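Local coordinates for signal recognition particle 19 kDa protein (Pyrococcus furiosus, PDB 3DLU) that probably binds 7S RNA directly and mediates attachment of the 54 kDa subunit in the archaeal signal recognition particle, which targets nascent membrane proteins to the cytoplasmic membrane, at residues F46-L56 against L67-P78; R3-L11 against S84-I92. One frame throughout, in Å; residues are numbered along the deposited sequence.

Contact 1. Residues F46-L56 against L67-P78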
# COMPACT_ATOMS: atom_id res chain seq x y z
N PHE A 46 -8.00 -19.40 -10.08
CA PHE A 46 -6.72 -18.73 -10.28
C PHE A 46 -6.05 -18.71 -8.92
O PHE A 46 -6.71 -18.88 -7.90
CB PHE A 46 -6.91 -17.30 -10.79
CG PHE A 46 -7.59 -17.19 -12.13
CD1 PHE A 46 -7.73 -18.30 -12.96
CD2 PHE A 46 -8.05 -15.97 -12.59
CE1 PHE A 46 -8.34 -18.19 -14.20
CE2 PHE A 46 -8.66 -15.85 -13.84
CZ PHE A 46 -8.80 -16.96 -14.64
N LYS A 47 -4.74 -18.55 -8.89
CA LYS A 47 -4.07 -18.47 -7.60
C LYS A 47 -3.76 -17.01 -7.30
O LYS A 47 -3.22 -16.31 -8.15
CB LYS A 47 -2.79 -19.30 -7.61
CG LYS A 47 -2.05 -19.26 -6.29
CD LYS A 47 -0.84 -20.17 -6.30
CE LYS A 47 -0.27 -20.34 -4.90
NZ LYS A 47 1.02 -21.09 -4.90
N VAL A 48 -4.13 -16.56 -6.10
CA VAL A 48 -3.86 -15.19 -5.67
C VAL A 48 -2.51 -15.09 -4.95
O VAL A 48 -2.29 -15.76 -3.93
CB VAL A 48 -4.99 -14.65 -4.79
CG1 VAL A 48 -4.71 -13.22 -4.39
CG2 VAL A 48 -6.32 -14.75 -5.53
N ILE A 49 -1.64 -14.26 -5.49
CA ILE A 49 -0.26 -14.09 -5.03
C ILE A 49 -0.08 -12.87 -4.12
O ILE A 49 0.55 -12.95 -3.06
CB ILE A 49 0.70 -13.98 -6.25
CG1 ILE A 49 0.57 -15.22 -7.15
CG2 ILE A 49 2.14 -13.74 -5.81
CD1 ILE A 49 0.77 -16.55 -6.42
N ARG A 50 -0.64 -11.73 -4.53
CA ARG A 50 -0.60 -10.50 -3.72
C ARG A 50 -1.90 -9.72 -3.88
O ARG A 50 -2.43 -9.63 -4.98
CB ARG A 50 0.55 -9.58 -4.14
CG ARG A 50 0.49 -8.19 -3.45
CD ARG A 50 1.67 -7.28 -3.80
NE ARG A 50 1.79 -6.14 -2.88
CZ ARG A 50 1.81 -4.86 -3.25
NH1 ARG A 50 1.71 -4.53 -4.53
NH2 ARG A 50 1.95 -3.90 -2.33
N VAL A 51 -2.39 -9.14 -2.80
CA VAL A 51 -3.53 -8.22 -2.88
C VAL A 51 -3.18 -6.96 -2.12
O VAL A 51 -2.86 -7.02 -0.95
CB VAL A 51 -4.79 -8.82 -2.22
CG1 VAL A 51 -6.00 -7.89 -2.41
CG2 VAL A 51 -5.08 -10.20 -2.78
N GLU A 52 -3.23 -5.81 -2.78
CA GLU A 52 -3.00 -4.56 -2.06
C GLU A 52 -4.18 -3.66 -2.29
O GLU A 52 -4.68 -3.56 -3.41
CB GLU A 52 -1.73 -3.85 -2.53
CG GLU A 52 -1.24 -2.74 -1.58
CD GLU A 52 -1.99 -1.42 -1.74
OE1 GLU A 52 -2.48 -1.14 -2.85
OE2 GLU A 52 -2.07 -0.65 -0.75
N GLU A 53 -4.62 -2.99 -1.23
CA GLU A 53 -5.71 -2.03 -1.36
C GLU A 53 -5.51 -0.85 -0.40
O GLU A 53 -5.14 -1.03 0.76
CB GLU A 53 -7.05 -2.71 -1.11
CG GLU A 53 -8.24 -1.88 -1.55
CD GLU A 53 -9.56 -2.56 -1.27
OE1 GLU A 53 -9.57 -3.56 -0.52
OE2 GLU A 53 -10.59 -2.10 -1.80
N ASP A 54 -5.76 0.35 -0.89
CA ASP A 54 -5.63 1.55 -0.07
C ASP A 54 -6.96 2.27 -0.21
O ASP A 54 -7.42 2.49 -1.32
CB ASP A 54 -4.49 2.43 -0.59
CG ASP A 54 -4.11 3.54 0.38
OD1 ASP A 54 -4.67 3.57 1.49
OD2 ASP A 54 -3.25 4.37 0.03
N LYS A 55 -7.59 2.60 0.90
CA LYS A 55 -8.89 3.27 0.87
C LYS A 55 -8.76 4.59 1.61
O LYS A 55 -8.34 4.63 2.77
CB LYS A 55 -9.94 2.40 1.56
CG LYS A 55 -9.96 0.95 1.09
CD LYS A 55 -11.12 0.19 1.72
CE LYS A 55 -11.03 -1.30 1.40
NZ LYS A 55 -12.14 -2.10 2.01
N LEU A 56 -9.11 5.69 0.94
CA LEU A 56 -8.94 7.00 1.54
C LEU A 56 -10.26 7.74 1.61
O LEU A 56 -11.04 7.73 0.67
CB LEU A 56 -7.94 7.81 0.72
CG LEU A 56 -6.54 7.19 0.71
CD1 LEU A 56 -5.76 7.61 -0.52
CD2 LEU A 56 -5.81 7.56 1.98
N LEU A 67 -15.36 5.58 0.75
CA LEU A 67 -13.93 5.80 0.60
C LEU A 67 -13.47 5.58 -0.83
O LEU A 67 -13.91 4.65 -1.50
CB LEU A 67 -13.16 4.86 1.53
CG LEU A 67 -13.51 4.87 3.01
CD1 LEU A 67 -12.85 3.70 3.73
CD2 LEU A 67 -13.09 6.19 3.63
N ARG A 68 -12.56 6.43 -1.30
CA ARG A 68 -11.91 6.23 -2.59
C ARG A 68 -10.89 5.11 -2.47
O ARG A 68 -10.03 5.16 -1.60
CB ARG A 68 -11.22 7.51 -3.07
CG ARG A 68 -12.16 8.55 -3.63
CD ARG A 68 -11.52 9.27 -4.81
NE ARG A 68 -11.14 8.34 -5.86
CZ ARG A 68 -10.56 8.70 -7.00
NH1 ARG A 68 -10.30 9.98 -7.24
NH2 ARG A 68 -10.24 7.78 -7.91
N THR A 69 -10.98 4.12 -3.36
CA THR A 69 -10.15 2.92 -3.27
C THR A 69 -9.13 2.80 -4.40
O THR A 69 -9.40 3.18 -5.54
CB THR A 69 -11.02 1.66 -3.29
OG1 THR A 69 -11.90 1.67 -2.15
CG2 THR A 69 -10.14 0.43 -3.23
N PHE A 70 -7.97 2.24 -4.08
CA PHE A 70 -6.89 2.09 -5.05
C PHE A 70 -6.27 0.74 -4.75
O PHE A 70 -6.16 0.38 -3.59
CB PHE A 70 -5.87 3.19 -4.82
CG PHE A 70 -6.46 4.56 -4.83
CD1 PHE A 70 -7.07 5.07 -3.69
CD2 PHE A 70 -6.42 5.34 -5.97
CE1 PHE A 70 -7.62 6.33 -3.70
CE2 PHE A 70 -6.97 6.60 -5.99
CZ PHE A 70 -7.57 7.10 -4.85
N GLY A 71 -5.88 -0.01 -5.77
CA GLY A 71 -5.37 -1.34 -5.49
C GLY A 71 -4.82 -2.10 -6.67
O GLY A 71 -4.81 -1.60 -7.80
N MET A 72 -4.36 -3.31 -6.39
CA MET A 72 -3.84 -4.20 -7.43
C MET A 72 -3.79 -5.61 -6.90
O MET A 72 -3.75 -5.83 -5.68
CB MET A 72 -2.44 -3.78 -7.90
CG MET A 72 -1.33 -3.97 -6.86
SD MET A 72 -0.49 -5.58 -6.86
CE MET A 72 0.99 -5.23 -7.87
N ILE A 73 -3.84 -6.57 -7.81
CA ILE A 73 -3.83 -7.98 -7.44
C ILE A 73 -2.81 -8.65 -8.33
O ILE A 73 -2.79 -8.40 -9.53
CB ILE A 73 -5.21 -8.67 -7.68
CG1 ILE A 73 -6.36 -7.94 -6.97
CG2 ILE A 73 -5.15 -10.12 -7.22
CD1 ILE A 73 -6.97 -6.79 -7.77
N VAL A 74 -1.96 -9.48 -7.75
CA VAL A 74 -1.09 -10.33 -8.54
C VAL A 74 -1.72 -11.71 -8.51
O VAL A 74 -2.05 -12.22 -7.44
CB VAL A 74 0.33 -10.39 -7.95
CG1 VAL A 74 1.18 -11.34 -8.76
CG2 VAL A 74 0.96 -8.98 -7.93
N LEU A 75 -1.90 -12.29 -9.70
CA LEU A 75 -2.57 -13.57 -9.89
C LEU A 75 -1.75 -14.52 -10.76
O LEU A 75 -0.89 -14.09 -11.52
CB LEU A 75 -3.93 -13.35 -10.56
CG LEU A 75 -5.01 -12.56 -9.82
CD1 LEU A 75 -6.23 -12.36 -10.72
CD2 LEU A 75 -5.41 -13.28 -8.53
N GLU A 76 -2.03 -15.83 -10.65
CA GLU A 76 -1.53 -16.79 -11.62
C GLU A 76 -2.74 -17.46 -12.26
O GLU A 76 -3.68 -17.84 -11.57
CB GLU A 76 -0.66 -17.85 -10.94
CG GLU A 76 0.73 -17.35 -10.65
CD GLU A 76 1.58 -18.35 -9.89
OE1 GLU A 76 1.02 -19.29 -9.29
OE2 GLU A 76 2.81 -18.19 -9.90
N SER A 77 -2.72 -17.60 -13.58
CA SER A 77 -3.85 -18.17 -14.30
C SER A 77 -3.34 -19.01 -15.46
O SER A 77 -2.30 -18.70 -16.03
CB SER A 77 -4.72 -17.01 -14.83
OG SER A 77 -5.59 -17.42 -15.86
N PRO A 78 -4.07 -20.08 -15.82
CA PRO A 78 -3.74 -20.89 -17.00
C PRO A 78 -3.95 -20.11 -18.30
O PRO A 78 -3.47 -20.54 -19.35
CB PRO A 78 -4.75 -22.05 -16.95
CG PRO A 78 -5.64 -21.80 -15.79
CD PRO A 78 -5.37 -20.45 -15.22
O HOH W 1 -13.76 -1.24 -2.10
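K47 and E76 open an antiparallel β hairpin pairing by exchanging two backbone bonds, and alternating pairs continue it to L56 and R68. A classic β bulge interrupts the regular pattern: I49 N (2.9 Å) and R50 N (3.3 Å) both donate to V74 O, reaching it from the same face of its carbonyl plane. Beyond it, E52 N gives M72 O a nearly straight bond (177°).

V48, V51, I73 and L75 share one face, V48 and L75 lying side by side; of these V51, I73 and L75 touch helix 34-43, where branched aliphatics suit the packing. The other face carries R50, E52 and D54, whose charges are paired with neighbouring subunits. R50 has CG anti to its backbone N (chi1 172°) and an extended chain, sending its guanidinium past M72, whose SD lies 3.4 Å from R50 NH1. R50 NE pairs with D54 of the second subunit and NH2 with E52 of the third, so these buried charges have partners. E76 instead uses OE2 in a salt bridge to R3, while its OE1 lies beside the aliphatic CD of K47.

At the hairpin's open end F46 spreads its ring against S77, between the sheet and helix 81-100. With alanine in place of F46, S77 CB would probably lose its CH-π partner and a gap would open facing S84, L87 and I88. S77 OG bonds to Y79 N and S84 OG, a small hydroxyl fitting where a ring must lie close. S77 CB sits 3.8 Å from the F46 ring centroid, just 10° off the ring normal.

Contact 2. Residues R3-L11 against S84-I92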
# COMPACT_ATOMS: atom_id res chain seq x y z
N ARG A 3 1.99 -15.59 -14.31
CA ARG A 3 1.72 -14.64 -13.25
C ARG A 3 1.65 -13.23 -13.84
O ARG A 3 2.46 -12.86 -14.68
CB ARG A 3 2.84 -14.73 -12.21
CG ARG A 3 2.63 -13.91 -10.97
CD ARG A 3 3.80 -14.15 -10.01
NE ARG A 3 3.80 -15.50 -9.46
CZ ARG A 3 4.46 -15.85 -8.36
NH1 ARG A 3 5.18 -14.95 -7.70
NH2 ARG A 3 4.40 -17.10 -7.90
N PHE A 4 0.66 -12.44 -13.42
CA PHE A 4 0.53 -11.07 -13.91
C PHE A 4 -0.27 -10.23 -12.93
O PHE A 4 -0.90 -10.75 -12.01
CB PHE A 4 -0.13 -11.04 -15.30
CG PHE A 4 -1.44 -11.77 -15.37
CD1 PHE A 4 -1.50 -13.09 -15.80
CD2 PHE A 4 -2.61 -11.15 -14.96
CE1 PHE A 4 -2.70 -13.77 -15.84
CE2 PHE A 4 -3.83 -11.83 -15.00
CZ PHE A 4 -3.88 -13.14 -15.44
N VAL A 5 -0.24 -8.92 -13.14
CA VAL A 5 -0.97 -8.00 -12.31
C VAL A 5 -2.36 -7.73 -12.90
O VAL A 5 -2.54 -7.70 -14.11
CB VAL A 5 -0.20 -6.66 -12.15
CG1 VAL A 5 -0.04 -5.96 -13.50
CG2 VAL A 5 -0.90 -5.75 -11.15
N VAL A 6 -3.34 -7.60 -12.02
CA VAL A 6 -4.66 -7.07 -12.39
C VAL A 6 -4.86 -5.74 -11.68
O VAL A 6 -4.78 -5.64 -10.45
CB VAL A 6 -5.79 -8.05 -12.05
CG1 VAL A 6 -7.16 -7.43 -12.39
CG2 VAL A 6 -5.60 -9.37 -12.80
N TRP A 7 -5.10 -4.71 -12.47
CA TRP A 7 -5.38 -3.39 -11.94
C TRP A 7 -6.89 -3.16 -12.19
O TRP A 7 -7.35 -3.29 -13.33
CB TRP A 7 -4.47 -2.37 -12.66
CG TRP A 7 -4.74 -0.94 -12.34
CD1 TRP A 7 -4.87 -0.38 -11.10
CD2 TRP A 7 -4.88 0.13 -13.28
NE1 TRP A 7 -5.11 0.98 -11.22
CE2 TRP A 7 -5.11 1.31 -12.55
CE3 TRP A 7 -4.84 0.21 -14.68
CZ2 TRP A 7 -5.30 2.56 -13.16
CZ3 TRP A 7 -5.03 1.45 -15.29
CH2 TRP A 7 -5.26 2.61 -14.52
N PRO A 8 -7.68 -2.92 -11.12
CA PRO A 8 -9.14 -2.93 -11.28
C PRO A 8 -9.65 -2.04 -12.43
O PRO A 8 -10.63 -2.39 -13.08
CB PRO A 8 -9.63 -2.40 -9.92
CG PRO A 8 -8.57 -2.89 -8.96
CD PRO A 8 -7.28 -2.67 -9.72
N SER A 9 -8.99 -0.92 -12.69
CA SER A 9 -9.44 -0.06 -13.79
C SER A 9 -9.43 -0.74 -15.16
O SER A 9 -10.17 -0.35 -16.06
CB SER A 9 -8.62 1.24 -13.85
OG SER A 9 -8.84 1.99 -12.66
N GLU A 10 -8.61 -1.78 -15.30
CA GLU A 10 -8.53 -2.53 -16.55
C GLU A 10 -9.88 -3.14 -16.95
O GLU A 10 -10.14 -3.33 -18.13
CB GLU A 10 -7.47 -3.64 -16.45
CG GLU A 10 -6.03 -3.08 -16.38
CD GLU A 10 -5.01 -4.14 -15.95
OE1 GLU A 10 -5.42 -5.18 -15.40
OE2 GLU A 10 -3.80 -3.91 -16.14
N LEU A 11 -10.74 -3.41 -15.97
CA LEU A 11 -12.03 -4.02 -16.28
C LEU A 11 -13.21 -3.19 -15.77
O LEU A 11 -14.26 -3.73 -15.41
CB LEU A 11 -12.08 -5.45 -15.71
CG LEU A 11 -11.89 -5.64 -14.21
CD1 LEU A 11 -12.85 -6.72 -13.67
CD2 LEU A 11 -10.45 -6.00 -13.89
N SER A 84 -8.19 -13.73 -19.03
CA SER A 84 -8.44 -13.78 -17.59
C SER A 84 -9.24 -12.56 -17.10
O SER A 84 -10.10 -12.70 -16.24
CB SER A 84 -7.10 -13.88 -16.82
OG SER A 84 -6.41 -15.08 -17.15
N LEU A 85 -8.92 -11.37 -17.60
CA LEU A 85 -9.67 -10.17 -17.25
C LEU A 85 -11.14 -10.29 -17.65
O LEU A 85 -12.03 -9.90 -16.89
CB LEU A 85 -9.07 -8.92 -17.89
CG LEU A 85 -7.70 -8.44 -17.39
CD1 LEU A 85 -7.22 -7.25 -18.21
CD2 LEU A 85 -7.73 -8.11 -15.89
N LYS A 86 -11.39 -10.81 -18.84
CA LYS A 86 -12.78 -11.02 -19.29
C LYS A 86 -13.50 -12.04 -18.39
O LYS A 86 -14.65 -11.82 -17.98
CB LYS A 86 -12.82 -11.47 -20.75
CG LYS A 86 -12.39 -10.38 -21.75
CD LYS A 86 -12.16 -10.98 -23.13
CE LYS A 86 -11.62 -9.94 -24.10
NZ LYS A 86 -11.16 -10.57 -25.36
N LEU A 87 -12.84 -13.14 -18.07
CA LEU A 87 -13.44 -14.16 -17.21
C LEU A 87 -13.76 -13.57 -15.84
O LEU A 87 -14.82 -13.84 -15.27
CB LEU A 87 -12.49 -15.34 -17.03
CG LEU A 87 -12.32 -16.24 -18.25
CD1 LEU A 87 -11.11 -17.14 -18.05
CD2 LEU A 87 -13.59 -17.06 -18.44
N ILE A 88 -12.84 -12.77 -15.32
CA ILE A 88 -13.02 -12.14 -14.02
C ILE A 88 -14.20 -11.17 -14.03
O ILE A 88 -15.05 -11.20 -13.14
CB ILE A 88 -11.74 -11.42 -13.57
CG1 ILE A 88 -10.70 -12.46 -13.16
CG2 ILE A 88 -12.02 -10.47 -12.40
CD1 ILE A 88 -9.31 -11.86 -12.90
N ALA A 89 -14.25 -10.32 -15.06
CA ALA A 89 -15.33 -9.35 -15.19
C ALA A 89 -16.69 -10.05 -15.23
O ALA A 89 -17.64 -9.67 -14.51
CB ALA A 89 -15.13 -8.47 -16.44
N GLN A 90 -16.80 -11.08 -16.06
CA GLN A 90 -18.07 -11.78 -16.22
C GLN A 90 -18.46 -12.53 -14.94
O GLN A 90 -19.64 -12.62 -14.61
CB GLN A 90 -18.06 -12.68 -17.45
CG GLN A 90 -19.41 -13.35 -17.77
CD GLN A 90 -20.57 -12.36 -17.99
OE1 GLN A 90 -20.36 -11.16 -18.19
NE2 GLN A 90 -21.79 -12.87 -17.96
N LYS A 91 -17.47 -13.02 -14.20
CA LYS A 91 -17.74 -13.66 -12.93
C LYS A 91 -18.26 -12.65 -11.90
O LYS A 91 -19.17 -12.96 -11.12
CB LYS A 91 -16.48 -14.37 -12.42
CG LYS A 91 -16.64 -15.00 -11.05
CD LYS A 91 -17.63 -16.15 -11.09
CE LYS A 91 -17.34 -17.10 -12.23
NZ LYS A 91 -18.20 -18.32 -12.12
N ILE A 92 -17.69 -11.45 -11.90
CA ILE A 92 -18.15 -10.41 -10.99
C ILE A 92 -19.60 -10.01 -11.32
O ILE A 92 -20.42 -9.82 -10.42
CB ILE A 92 -17.24 -9.17 -11.01
CG1 ILE A 92 -15.86 -9.53 -10.44
CG2 ILE A 92 -17.86 -8.02 -10.21
CD1 ILE A 92 -14.85 -8.36 -10.53
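L85 and L11 meet through their CD2 methyls, 4.0 Å apart, and these two leucines bury the largest areas in the packing of helix 81-100 against the first strand and the 3-10 turn that follows it, an α/β layer built on the helix's apolar side. Short segments of strand 3-6 and of the helix run 10.9 Å apart at a crossing angle of -49°.

L85 leaves the helix flank, but its end swings in to the strand. L85 CD2 slides past V6 CG1 at 3.6 Å, while its two methyls lie across the E10 side chain, with E10 OE1 3.8 Å from CD2. W7 N donates to E10 OE1 at 3.0 Å from above the carboxylate plane, bracing the turn, and E10 OE2 forms a salt bridge with K81. Both carboxylate oxygens of this buried acid thus have polar partners, while CB gives L85 CD1 an aliphatic neighbour.

L11 holds CG between its backbone N and carbonyl carbon (chi1 59°), an uncommon choice for leucine that directs CD1 at the helix. There CD1 nestles among I88 CG2, A89 CB and I92 CD1, the last 4.1 Å away; alanine's single methyl lets the helix backbone come near, so A89 CA itself lies 3.9 Å from L11 CD1.

F4, on the strand, brings CZ to CB of S84, the first residue of the helix segment, at 3.6 Å. Besides S77, the S84 hydroxyl bonds to G80 O.

No hydrogen bond crosses this interface: its cohesion rests on dispersion and water exclusion, and buried E10 and S84 have polar partners that do not lie across it.

Along the chain contact 1 lies nested inside the loop that contact 2 closes: strand 3-6 comes first, then helix 34-43 and the hairpin, and helix 81-100 follows directly from strand 68-76. The centres are about 10 Å apart. Both contacts share the antiparallel sheet, ordered 3-6, 68-76, 47-56, with 68-76 in the middle. There they touch directly, through a probable hydrogen bond from V6 N to I73 O (2.7 Å). Contact 1 joins the central strand to edge strand 47-56, which continues the sheet into the second subunit, while contact 2 fastens the first strand to the closing helix. Both also meet the third subunit.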